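Local coordinates for protein peroxiredoxin PRX1, mitochondrial (Saccharomyces cerevisiae, PDB 5YKJ) that probably reduces peroxides in mitochondria as a 1-Cys peroxiredoxin whose oxidised cysteine is resolved by the glutathione and thioredoxin systems, at residues D7-T15 / I97-Y108; D161-V172 / W177-P186. All coordinates share one frame; numbering follows the deposited sequence.

Contact 1: residues D7-T15 / I97-Y108; sequences DAPNFDADT and IGDTFRNVAFLY
Thr15 and Ile97 bring the two backbones together in a single beta bridge, their CA atoms 4.3 Å apart, and from there the chains diverge until Phe11 and Val104 face each other across side chains alone. Beside the bridge, Gly98 N donates to Asp14 O over 2.9 Å in a nearly straight bond, and a water accepting from Asp14 N and donating to Gly98 O extends the seam. Phe11 then fills the widening gap. Its CG sits between the backbone N and the carbonyl carbon (chi1 57°), a setting that aims the ring at helix 103-107. Val104 CG1 stands almost exactly over the centre of one face, 3.9 Å from the ring centroid, while CD1 of Ile97 meets the same ring at its edge, 3.7 Å from Phe11 CZ. Tyr108 comes in rim to rim, its ring turned 89° from that of Phe11, and Leu107 CD2 packs against Phe11 CB.

Farther along, Pro9 packs against both Leu107 and Tyr108. Its CB touches Leu107 CD1, and its CG lies over a face of the Tyr108 ring, 4.2 Å from the centroid, as a CH-pi contact. The phenol reaches past the proline ring to give its hydroxyl hydrogen to the backbone: Tyr108 OH to Pro9 O is 2.8 Å, with the donor tilted 19° from the carbonyl plane. This bond fixes where the tyrosine ends, and Ala8 CB packs beside Tyr108 OH. Phe22 stacks on Phe11, and Leu33 of strand 30-36 touches both Ile97 and Tyr108. The N-terminal segment thus touches the end of strand 96-98, outermost in the sheet within this chain, and then packs by side chains on the following helix of the thioredoxin-like fold that peroxiredoxins of the AhpC/TSA family share.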
loop_
_atom_site.group_PDB
_atom_site.type_symbol
_atom_site.label_atom_id
_atom_site.label_comp_id
_atom_site.label_asym_id
_atom_site.label_seq_id
_atom_site.Cartn_x
_atom_site.Cartn_y
_atom_site.Cartn_z
ATOM N N ASP A 7 -8.448 -0.173 11.580
ATOM C CA ASP A 7 -9.309 -0.116 10.432
ATOM C C ASP A 7 -8.915 1.104 9.607
ATOM O O ASP A 7 -8.730 2.113 10.108
ATOM C CB ASP A 7 -10.768 0.073 10.811
ATOM C CG ASP A 7 -11.357 -1.118 11.533
ATOM O OD1 ASP A 7 -11.005 -2.245 11.233
ATOM O OD2 ASP A 7 -12.181 -0.848 12.395
ATOM N N ALA A 8 -8.857 0.923 8.310
ATOM C CA ALA A 8 -8.621 2.018 7.418
ATOM C C ALA A 8 -9.949 2.780 7.286
ATOM O O ALA A 8 -10.902 2.289 6.864
ATOM C CB ALA A 8 -8.219 1.505 6.059
ATOM N N PRO A 9 -9.938 4.048 7.686
ATOM C CA PRO A 9 -11.181 4.810 7.632
ATOM C C PRO A 9 -11.718 5.013 6.228
ATOM O O PRO A 9 -10.998 5.269 5.366
ATOM C CB PRO A 9 -10.816 6.187 8.192
ATOM C CG PRO A 9 -9.409 6.149 8.519
ATOM C CD PRO A 9 -8.865 4.795 8.328
ATOM N N ASN A 10 -13.024 4.881 6.083
ATOM C CA ASN A 10 -13.654 5.121 4.826
ATOM C C ASN A 10 -13.824 6.622 4.588
ATOM O O ASN A 10 -13.834 7.378 5.478
ATOM C CB ASN A 10 -15.011 4.439 4.781
ATOM C CG ASN A 10 -15.555 4.298 3.358
ATOM O OD1 ASN A 10 -14.908 4.638 2.421
ATOM N ND2 ASN A 10 -16.781 3.813 3.251
ATOM N N PHE A 11 -13.968 6.994 3.340
ATOM C CA PHE A 11 -14.114 8.372 2.974
ATOM C C PHE A 11 -14.706 8.493 1.590
ATOM O O PHE A 11 -14.662 7.609 0.878
ATOM C CB PHE A 11 -12.768 9.157 3.059
ATOM C CG PHE A 11 -11.654 8.598 2.220
ATOM C CD1 PHE A 11 -11.487 9.004 0.918
ATOM C CD2 PHE A 11 -10.743 7.713 2.738
ATOM C CE1 PHE A 11 -10.514 8.473 0.117
ATOM C CE2 PHE A 11 -9.745 7.217 1.948
ATOM C CZ PHE A 11 -9.617 7.611 0.647
ATOM N N ASP A 12 -15.209 9.673 1.292
ATOM C CA ASP A 12 -15.677 10.030 -0.013
ATOM C C ASP A 12 -14.703 11.078 -0.532
ATOM O O ASP A 12 -14.283 11.893 0.191
ATOM C CB ASP A 12 -17.082 10.627 -0.007
ATOM C CG ASP A 12 -18.146 9.620 0.363
ATOM O OD1 ASP A 12 -18.237 8.581 -0.161
ATOM O OD2 ASP A 12 -18.916 9.928 1.233
ATOM N N ALA A 13 -14.370 11.014 -1.796
ATOM C CA ALA A 13 -13.453 11.975 -2.355
ATOM C C ALA A 13 -13.640 12.144 -3.837
ATOM O O ALA A 13 -14.149 11.320 -4.466
ATOM C CB ALA A 13 -12.021 11.518 -2.128
ATOM N N ASP A 14 -13.154 13.276 -4.310
ATOM C CA ASP A 14 -13.060 13.595 -5.708
ATOM C C ASP A 14 -11.690 13.060 -6.163
ATOM O O ASP A 14 -10.729 13.208 -5.493
ATOM C CB ASP A 14 -13.138 15.098 -5.914
ATOM C CG ASP A 14 -14.242 15.714 -5.121
ATOM O OD1 ASP A 14 -15.369 15.621 -5.583
ATOM O OD2 ASP A 14 -13.993 16.228 -3.994
ATOM N N THR A 15 -11.692 12.413 -7.307
ATOM C CA THR A 15 -10.509 11.810 -7.853
ATOM C C THR A 15 -10.478 11.932 -9.374
ATOM O O THR A 15 -11.413 12.371 -9.979
ATOM C CB THR A 15 -10.408 10.302 -7.542
ATOM O OG1 THR A 15 -11.262 9.564 -8.388
ATOM C CG2 THR A 15 -10.820 10.010 -6.113
ATOM N N ILE A 97 -6.462 10.798 -5.629
ATOM C CA ILE A 97 -7.386 11.581 -4.867
ATOM C C ILE A 97 -7.001 13.069 -4.806
ATOM O O ILE A 97 -5.927 13.392 -4.504
ATOM C CB ILE A 97 -7.453 11.038 -3.413
ATOM C CG1 ILE A 97 -7.955 9.587 -3.373
ATOM C CG2 ILE A 97 -8.241 11.972 -2.502
ATOM C CD1 ILE A 97 -7.488 8.813 -2.145
ATOM N N GLY A 98 -7.959 13.931 -5.104
ATOM C CA GLY A 98 -7.718 15.346 -5.015
ATOM C C GLY A 98 -8.021 15.841 -3.613
ATOM O O GLY A 98 -9.091 16.181 -3.288
ATOM N N ASP A 99 -7.023 15.838 -2.781
ATOM C CA ASP A 99 -7.140 16.232 -1.402
ATOM C C ASP A 99 -6.672 17.662 -1.202
ATOM O O ASP A 99 -5.782 17.949 -0.496
ATOM C CB ASP A 99 -6.313 15.260 -0.565
ATOM C CG ASP A 99 -6.705 15.253 0.901
ATOM O OD1 ASP A 99 -7.816 15.519 1.172
ATOM O OD2 ASP A 99 -5.858 14.952 1.702
ATOM N N THR A 100 -7.398 18.553 -1.841
ATOM C CA THR A 100 -7.047 19.917 -1.946
ATOM C C THR A 100 -6.807 20.600 -0.595
ATOM O O THR A 100 -5.962 21.396 -0.482
ATOM C CB THR A 100 -8.228 20.643 -2.615
ATOM O OG1 THR A 100 -8.642 19.950 -3.794
ATOM C CG2 THR A 100 -7.900 22.041 -2.874
ATOM N N PHE A 101 -7.608 20.242 0.398
ATOM C CA PHE A 101 -7.561 20.839 1.735
ATOM C C PHE A 101 -7.006 19.930 2.854
ATOM O O PHE A 101 -7.207 20.184 3.987
ATOM C CB PHE A 101 -8.923 21.478 2.132
ATOM C CG PHE A 101 -9.439 22.500 1.127
ATOM C CD1 PHE A 101 -8.988 23.755 1.138
ATOM C CD2 PHE A 101 -10.355 22.178 0.198
ATOM C CE1 PHE A 101 -9.444 24.711 0.243
ATOM C CE2 PHE A 101 -10.809 23.106 -0.718
ATOM C CZ PHE A 101 -10.332 24.360 -0.679
ATOM N N ARG A 102 -6.354 18.871 2.443
ATOM C CA ARG A 102 -5.707 17.924 3.318
ATOM C C ARG A 102 -6.664 17.151 4.202
ATOM O O ARG A 102 -6.240 16.593 5.151
ATOM C CB ARG A 102 -4.678 18.592 4.263
ATOM C CG ARG A 102 -3.737 19.579 3.727
ATOM C CD ARG A 102 -3.249 20.469 4.869
ATOM N NE ARG A 102 -2.530 21.561 4.301
ATOM C CZ ARG A 102 -1.366 22.032 4.667
ATOM N NH1 ARG A 102 -0.717 21.572 5.698
ATOM N NH2 ARG A 102 -0.894 23.000 3.963
ATOM N N ASN A 103 -7.924 17.129 3.844
ATOM C CA ASN A 103 -8.881 16.451 4.676
ATOM C C ASN A 103 -8.627 14.922 4.816
ATOM O O ASN A 103 -8.749 14.377 5.862
ATOM C CB ASN A 103 -10.337 16.721 4.177
ATOM C CG ASN A 103 -10.667 18.196 4.066
ATOM O OD1 ASN A 103 -10.456 18.916 4.926
ATOM N ND2 ASN A 103 -11.166 18.580 2.976
ATOM N N VAL A 104 -8.336 14.276 3.698
ATOM C CA VAL A 104 -8.065 12.842 3.706
ATOM C C VAL A 104 -6.710 12.525 4.380
ATOM O O VAL A 104 -6.581 11.611 5.079
ATOM C CB VAL A 104 -8.182 12.176 2.308
ATOM C CG1 VAL A 104 -7.896 10.671 2.331
ATOM C CG2 VAL A 104 -9.530 12.464 1.702
ATOM N N ALA A 105 -5.738 13.379 4.126
ATOM C CA ALA A 105 -4.442 13.219 4.748
ATOM C C ALA A 105 -4.556 13.296 6.263
ATOM O O ALA A 105 -3.934 12.611 6.949
ATOM C CB ALA A 105 -3.502 14.311 4.258
ATOM N N PHE A 106 -5.389 14.221 6.707
ATOM C CA PHE A 106 -5.673 14.433 8.109
ATOM C C PHE A 106 -6.357 13.207 8.712
ATOM O O PHE A 106 -5.991 12.747 9.739
ATOM C CB PHE A 106 -6.526 15.708 8.277
ATOM C CG PHE A 106 -6.918 16.030 9.706
ATOM C CD1 PHE A 106 -6.013 16.413 10.648
ATOM C CD2 PHE A 106 -8.232 15.967 10.058
ATOM C CE1 PHE A 106 -6.421 16.686 11.915
ATOM C CE2 PHE A 106 -8.629 16.265 11.317
ATOM C CZ PHE A 106 -7.728 16.619 12.247
ATOM N N LEU A 107 -7.313 12.679 7.958
ATOM C CA LEU A 107 -8.035 11.505 8.377
ATOM C C LEU A 107 -7.094 10.297 8.552
ATOM O O LEU A 107 -7.333 9.454 9.320
ATOM C CB LEU A 107 -9.143 11.177 7.380
ATOM C CG LEU A 107 -9.908 9.888 7.540
ATOM C CD1 LEU A 107 -10.801 9.984 8.769
ATOM C CD2 LEU A 107 -10.748 9.645 6.312
ATOM N N TYR A 108 -6.039 10.312 7.774
ATOM C CA TYR A 108 -5.053 9.251 7.809
ATOM C C TYR A 108 -3.826 9.523 8.681
ATOM O O TYR A 108 -2.880 8.852 8.592
ATOM C CB TYR A 108 -4.711 8.728 6.388
ATOM C CG TYR A 108 -5.675 7.678 5.911
ATOM C CD1 TYR A 108 -6.930 8.025 5.499
ATOM C CD2 TYR A 108 -5.322 6.345 5.906
ATOM C CE1 TYR A 108 -7.840 7.065 5.113
ATOM C CE2 TYR A 108 -6.219 5.385 5.526
ATOM C CZ TYR A 108 -7.467 5.749 5.117
ATOM O OH TYR A 108 -8.315 4.796 4.746
HETATM O O HOH W 1 -11.519 15.071 -2.429
#

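Contact 2: residues D161-V172 / W177-P186; sequences DALQLTDKEGVV and WQPADDVIIP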
loop_
_atom_site.group_PDB
_atom_site.type_symbol
_atom_site.label_atom_id
_atom_site.label_comp_id
_atom_site.label_asym_id
_atom_site.label_seq_id
_atom_site.Cartn_x
_atom_site.Cartn_y
_atom_site.Cartn_z
ATOM N N ASP A 161 2.923 -10.217 -1.185
ATOM C CA ASP A 161 2.977 -11.658 -1.346
ATOM C C ASP A 161 3.070 -12.385 0.008
ATOM O O ASP A 161 2.446 -13.350 0.227
ATOM C CB ASP A 161 4.127 -12.055 -2.259
ATOM C CG ASP A 161 3.838 -11.768 -3.733
ATOM O OD1 ASP A 161 2.731 -11.619 -4.074
ATOM O OD2 ASP A 161 4.750 -11.704 -4.470
ATOM N N ALA A 162 3.886 -11.857 0.883
ATOM C CA ALA A 162 4.015 -12.405 2.193
ATOM C C ALA A 162 2.717 -12.302 2.976
ATOM O O ALA A 162 2.349 -13.194 3.615
ATOM C CB ALA A 162 5.140 -11.698 2.939
ATOM N N LEU A 163 2.053 -11.155 2.923
ATOM C CA LEU A 163 0.821 -11.003 3.665
ATOM C C LEU A 163 -0.282 -11.920 3.197
ATOM O O LEU A 163 -0.997 -12.456 3.977
ATOM C CB LEU A 163 0.311 -9.559 3.582
ATOM C CG LEU A 163 1.070 -8.517 4.403
ATOM C CD1 LEU A 163 0.768 -7.136 3.850
ATOM C CD2 LEU A 163 0.662 -8.624 5.855
ATOM N N GLN A 164 -0.398 -12.024 1.892
ATOM C CA GLN A 164 -1.398 -12.890 1.318
ATOM C C GLN A 164 -1.123 -14.344 1.646
ATOM O O GLN A 164 -2.019 -15.061 1.894
ATOM C CB GLN A 164 -1.556 -12.674 -0.186
ATOM C CG GLN A 164 -2.078 -11.282 -0.511
ATOM C CD GLN A 164 -2.286 -11.035 -1.998
ATOM O OE1 GLN A 164 -1.698 -11.651 -2.822
ATOM N NE2 GLN A 164 -3.118 -10.114 -2.288
ATOM N N LEU A 165 0.131 -14.710 1.581
ATOM C CA LEU A 165 0.523 -16.066 1.892
ATOM C C LEU A 165 0.269 -16.416 3.363
ATOM O O LEU A 165 -0.228 -17.464 3.677
ATOM C CB LEU A 165 1.986 -16.329 1.535
ATOM C CG LEU A 165 2.403 -17.793 1.794
ATOM C CD1 LEU A 165 1.634 -18.732 0.888
ATOM C CD2 LEU A 165 3.883 -17.904 1.620
ATOM N N THR A 166 0.616 -15.498 4.239
ATOM C CA THR A 166 0.375 -15.726 5.626
ATOM C C THR A 166 -1.119 -15.902 5.941
ATOM O O THR A 166 -1.461 -16.717 6.722
ATOM C CB THR A 166 0.976 -14.638 6.565
ATOM O OG1 THR A 166 0.390 -13.394 6.335
ATOM C CG2 THR A 166 2.367 -14.536 6.391
ATOM N N ASP A 167 -1.970 -15.092 5.335
ATOM C CA ASP A 167 -3.387 -15.216 5.499
ATOM C C ASP A 167 -3.924 -16.518 4.913
ATOM O O ASP A 167 -4.798 -17.104 5.453
ATOM C CB ASP A 167 -4.137 -14.072 4.832
ATOM C CG ASP A 167 -4.040 -12.761 5.610
ATOM O OD1 ASP A 167 -3.422 -12.756 6.629
ATOM O OD2 ASP A 167 -4.580 -11.792 5.138
ATOM N N LYS A 168 -3.409 -16.870 3.770
ATOM C CA LYS A 168 -3.873 -18.073 3.128
ATOM C C LYS A 168 -3.503 -19.393 3.769
ATOM O O LYS A 168 -4.301 -20.259 3.866
ATOM C CB LYS A 168 -3.412 -18.089 1.697
ATOM C CG LYS A 168 -3.891 -19.274 0.927
ATOM C CD LYS A 168 -2.876 -19.555 -0.142
ATOM C CE LYS A 168 -3.421 -19.226 -1.492
ATOM N NZ LYS A 168 -4.792 -19.717 -1.595
ATOM N N GLU A 169 -2.250 -19.511 4.155
ATOM C CA GLU A 169 -1.708 -20.729 4.709
ATOM C C GLU A 169 -1.423 -20.783 6.204
ATOM O O GLU A 169 -1.132 -21.810 6.701
ATOM C CB GLU A 169 -0.447 -21.054 3.924
ATOM C CG GLU A 169 -0.718 -21.373 2.477
ATOM C CD GLU A 169 0.474 -21.820 1.644
ATOM O OE1 GLU A 169 1.525 -22.211 2.146
ATOM O OE2 GLU A 169 0.337 -21.803 0.431
ATOM N N GLY A 170 -1.600 -19.682 6.900
ATOM C CA GLY A 170 -1.300 -19.627 8.302
ATOM C C GLY A 170 0.149 -19.873 8.637
ATOM O O GLY A 170 0.488 -20.648 9.476
ATOM N N VAL A 171 0.989 -19.144 7.949
ATOM C CA VAL A 171 2.415 -19.208 8.111
ATOM C C VAL A 171 2.927 -17.777 8.296
ATOM O O VAL A 171 2.188 -16.875 8.187
ATOM C CB VAL A 171 3.137 -19.839 6.935
ATOM C CG1 VAL A 171 2.704 -21.273 6.783
ATOM C CG2 VAL A 171 2.886 -19.095 5.636
ATOM N N VAL A 172 4.189 -17.684 8.625
ATOM C CA VAL A 172 4.877 -16.411 8.824
ATOM C C VAL A 172 6.163 -16.413 8.002
ATOM O O VAL A 172 6.672 -17.438 7.708
ATOM C CB VAL A 172 5.115 -15.965 10.295
ATOM C CG1 VAL A 172 3.854 -15.675 11.042
ATOM C CG2 VAL A 172 6.173 -16.754 11.030
ATOM N N TRP A 177 12.539 -12.888 3.012
ATOM C CA TRP A 177 11.817 -13.921 2.320
ATOM C C TRP A 177 11.408 -13.571 0.907
ATOM O O TRP A 177 10.957 -12.519 0.651
ATOM C CB TRP A 177 10.536 -14.300 3.099
ATOM C CG TRP A 177 9.645 -15.274 2.438
ATOM C CD1 TRP A 177 9.724 -16.602 2.507
ATOM C CD2 TRP A 177 8.514 -14.983 1.628
ATOM N NE1 TRP A 177 8.733 -17.164 1.829
ATOM C CE2 TRP A 177 7.966 -16.199 1.253
ATOM C CE3 TRP A 177 7.916 -13.816 1.184
ATOM C CZ2 TRP A 177 6.857 -16.282 0.459
ATOM C CZ3 TRP A 177 6.859 -13.902 0.409
ATOM C CH2 TRP A 177 6.307 -15.116 0.055
ATOM N N GLN A 178 11.558 -14.524 0.016
ATOM C CA GLN A 178 11.064 -14.391 -1.306
ATOM C C GLN A 178 10.128 -15.570 -1.533
ATOM O O GLN A 178 10.281 -16.597 -0.988
ATOM C CB GLN A 178 12.158 -14.453 -2.352
ATOM C CG GLN A 178 13.050 -13.231 -2.453
ATOM C CD GLN A 178 12.360 -11.951 -2.882
ATOM O OE1 GLN A 178 11.382 -11.968 -3.549
ATOM N NE2 GLN A 178 12.898 -10.858 -2.463
ATOM N N PRO A 179 9.171 -15.393 -2.407
ATOM C CA PRO A 179 8.261 -16.478 -2.734
ATOM C C PRO A 179 9.072 -17.679 -3.246
ATOM O O PRO A 179 10.036 -17.521 -3.912
ATOM C CB PRO A 179 7.416 -15.901 -3.858
ATOM C CG PRO A 179 7.370 -14.431 -3.541
ATOM C CD PRO A 179 8.692 -14.110 -2.948
ATOM N N ALA A 180 8.602 -18.832 -2.795
ATOM C CA ALA A 180 9.086 -20.213 -2.943
ATOM C C ALA A 180 10.097 -20.542 -1.858
ATOM O O ALA A 180 10.459 -21.651 -1.722
ATOM C CB ALA A 180 9.622 -20.611 -4.325
ATOM N N ASP A 181 10.501 -19.567 -1.050
ATOM C CA ASP A 181 11.383 -19.850 0.047
ATOM C C ASP A 181 10.564 -20.526 1.174
ATOM O O ASP A 181 9.381 -20.427 1.244
ATOM C CB ASP A 181 12.032 -18.608 0.645
ATOM C CG ASP A 181 13.095 -17.962 -0.232
ATOM O OD1 ASP A 181 13.470 -18.477 -1.224
ATOM O OD2 ASP A 181 13.521 -16.903 0.154
ATOM N N ASP A 182 11.259 -21.207 2.042
ATOM C CA ASP A 182 10.618 -21.834 3.160
ATOM C C ASP A 182 10.010 -20.767 4.092
ATOM O O ASP A 182 10.504 -19.692 4.229
ATOM C CB ASP A 182 11.589 -22.710 3.972
ATOM C CG ASP A 182 12.125 -23.906 3.196
ATOM O OD1 ASP A 182 11.552 -24.256 2.193
ATOM O OD2 ASP A 182 13.157 -24.418 3.618
ATOM N N VAL A 183 8.935 -21.152 4.723
ATOM C CA VAL A 183 8.176 -20.355 5.651
ATOM C C VAL A 183 8.257 -20.923 7.070
ATOM O O VAL A 183 8.760 -21.972 7.294
ATOM C CB VAL A 183 6.716 -20.207 5.214
ATOM C CG1 VAL A 183 6.592 -19.428 3.917
ATOM C CG2 VAL A 183 6.033 -21.548 5.055
ATOM N N ILE A 184 7.726 -20.159 7.999
ATOM C CA ILE A 184 7.759 -20.495 9.394
ATOM C C ILE A 184 6.387 -20.795 9.994
ATOM O O ILE A 184 5.460 -20.153 9.695
ATOM C CB ILE A 184 8.443 -19.374 10.189
ATOM C CG1 ILE A 184 9.884 -19.209 9.793
ATOM C CG2 ILE A 184 8.378 -19.630 11.677
ATOM C CD1 ILE A 184 10.425 -17.823 10.038
ATOM N N ILE A 185 6.317 -21.811 10.834
ATOM C CA ILE A 185 5.086 -22.183 11.447
ATOM C C ILE A 185 4.892 -21.290 12.647
ATOM O O ILE A 185 5.732 -21.160 13.399
ATOM C CB ILE A 185 5.099 -23.696 11.810
ATOM C CG1 ILE A 185 5.320 -24.511 10.561
ATOM C CG2 ILE A 185 3.790 -24.110 12.453
ATOM C CD1 ILE A 185 5.577 -25.986 10.819
ATOM N N PRO A 186 3.718 -20.674 12.757
ATOM C CA PRO A 186 3.468 -19.796 13.876
ATOM C C PRO A 186 3.525 -20.581 15.194
ATOM O O PRO A 186 3.150 -21.671 15.322
ATOM C CB PRO A 186 2.045 -19.265 13.621
ATOM C CG PRO A 186 1.790 -19.467 12.210
ATOM C CD PRO A 186 2.554 -20.723 11.866
#
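The six-membered ring of Trp177 packs on Ala162 and Leu165 of helix 153-169. From CB the side chain extends with CG anti to the backbone N (chi1 175°), which carries the indole toward the helix. CE3 lies 3.9 Å from Ala162 CB; CZ3, the next atom round, touches the helix backbone itself at Ala162 N, 3.6 Å away; CH2 and CZ2 turn to Leu165, whose CD2 comes within 3.6 Å of Trp177 CZ2. On the five-membered ring, NE1 makes a weak hydrogen bond to Asp181 O, within the same loop. Replacing the indole by an alanine is likely to open a gap beside Ala162 and Leu165 and to leave Asp181 O without this weak donor.

The junction belongs to the C-terminal domain of 1-Cys peroxiredoxins, where the chain leaves the helix at Gly170 with positive phi and doubles back. Val172 and Ile184 form one antiparallel hydrogen-bonded pair, with Val172 N to Ile184 O at 3.0 Å and Ile184 N to Val172 O at 2.9 Å. Leu165 CD2 also reaches Val183 CG1 tip to tip, while Val171 CG1 packs on Val183 CG2, 3.8 Å away. Beyond the pair, Pro186 CD rests 3.2 Å from Gly170 O.

Overall arrangement
Two ways of fastening a loop to a regular element appear here, on opposite sides of the chain's centre, with the contact centres 32 Å apart and no secondary structure in common. Contact 1 joins parts distant in sequence, within the thioredoxin-like domain, whereas contact 2 links near neighbours in the C-terminal domain, only five residues apart. Both are partly buried and of similar size, about 500 Å² each. Half of the touching residues of contact 1 are buried, against 4 of 11 in contact 2. Aromatic rings meet one another and a tyrosine hydroxyl grips the backbone in contact 1; contact 2 relies on aliphatic packing round one indole, with its cross-segment hydrogen bonds confined to the backbone.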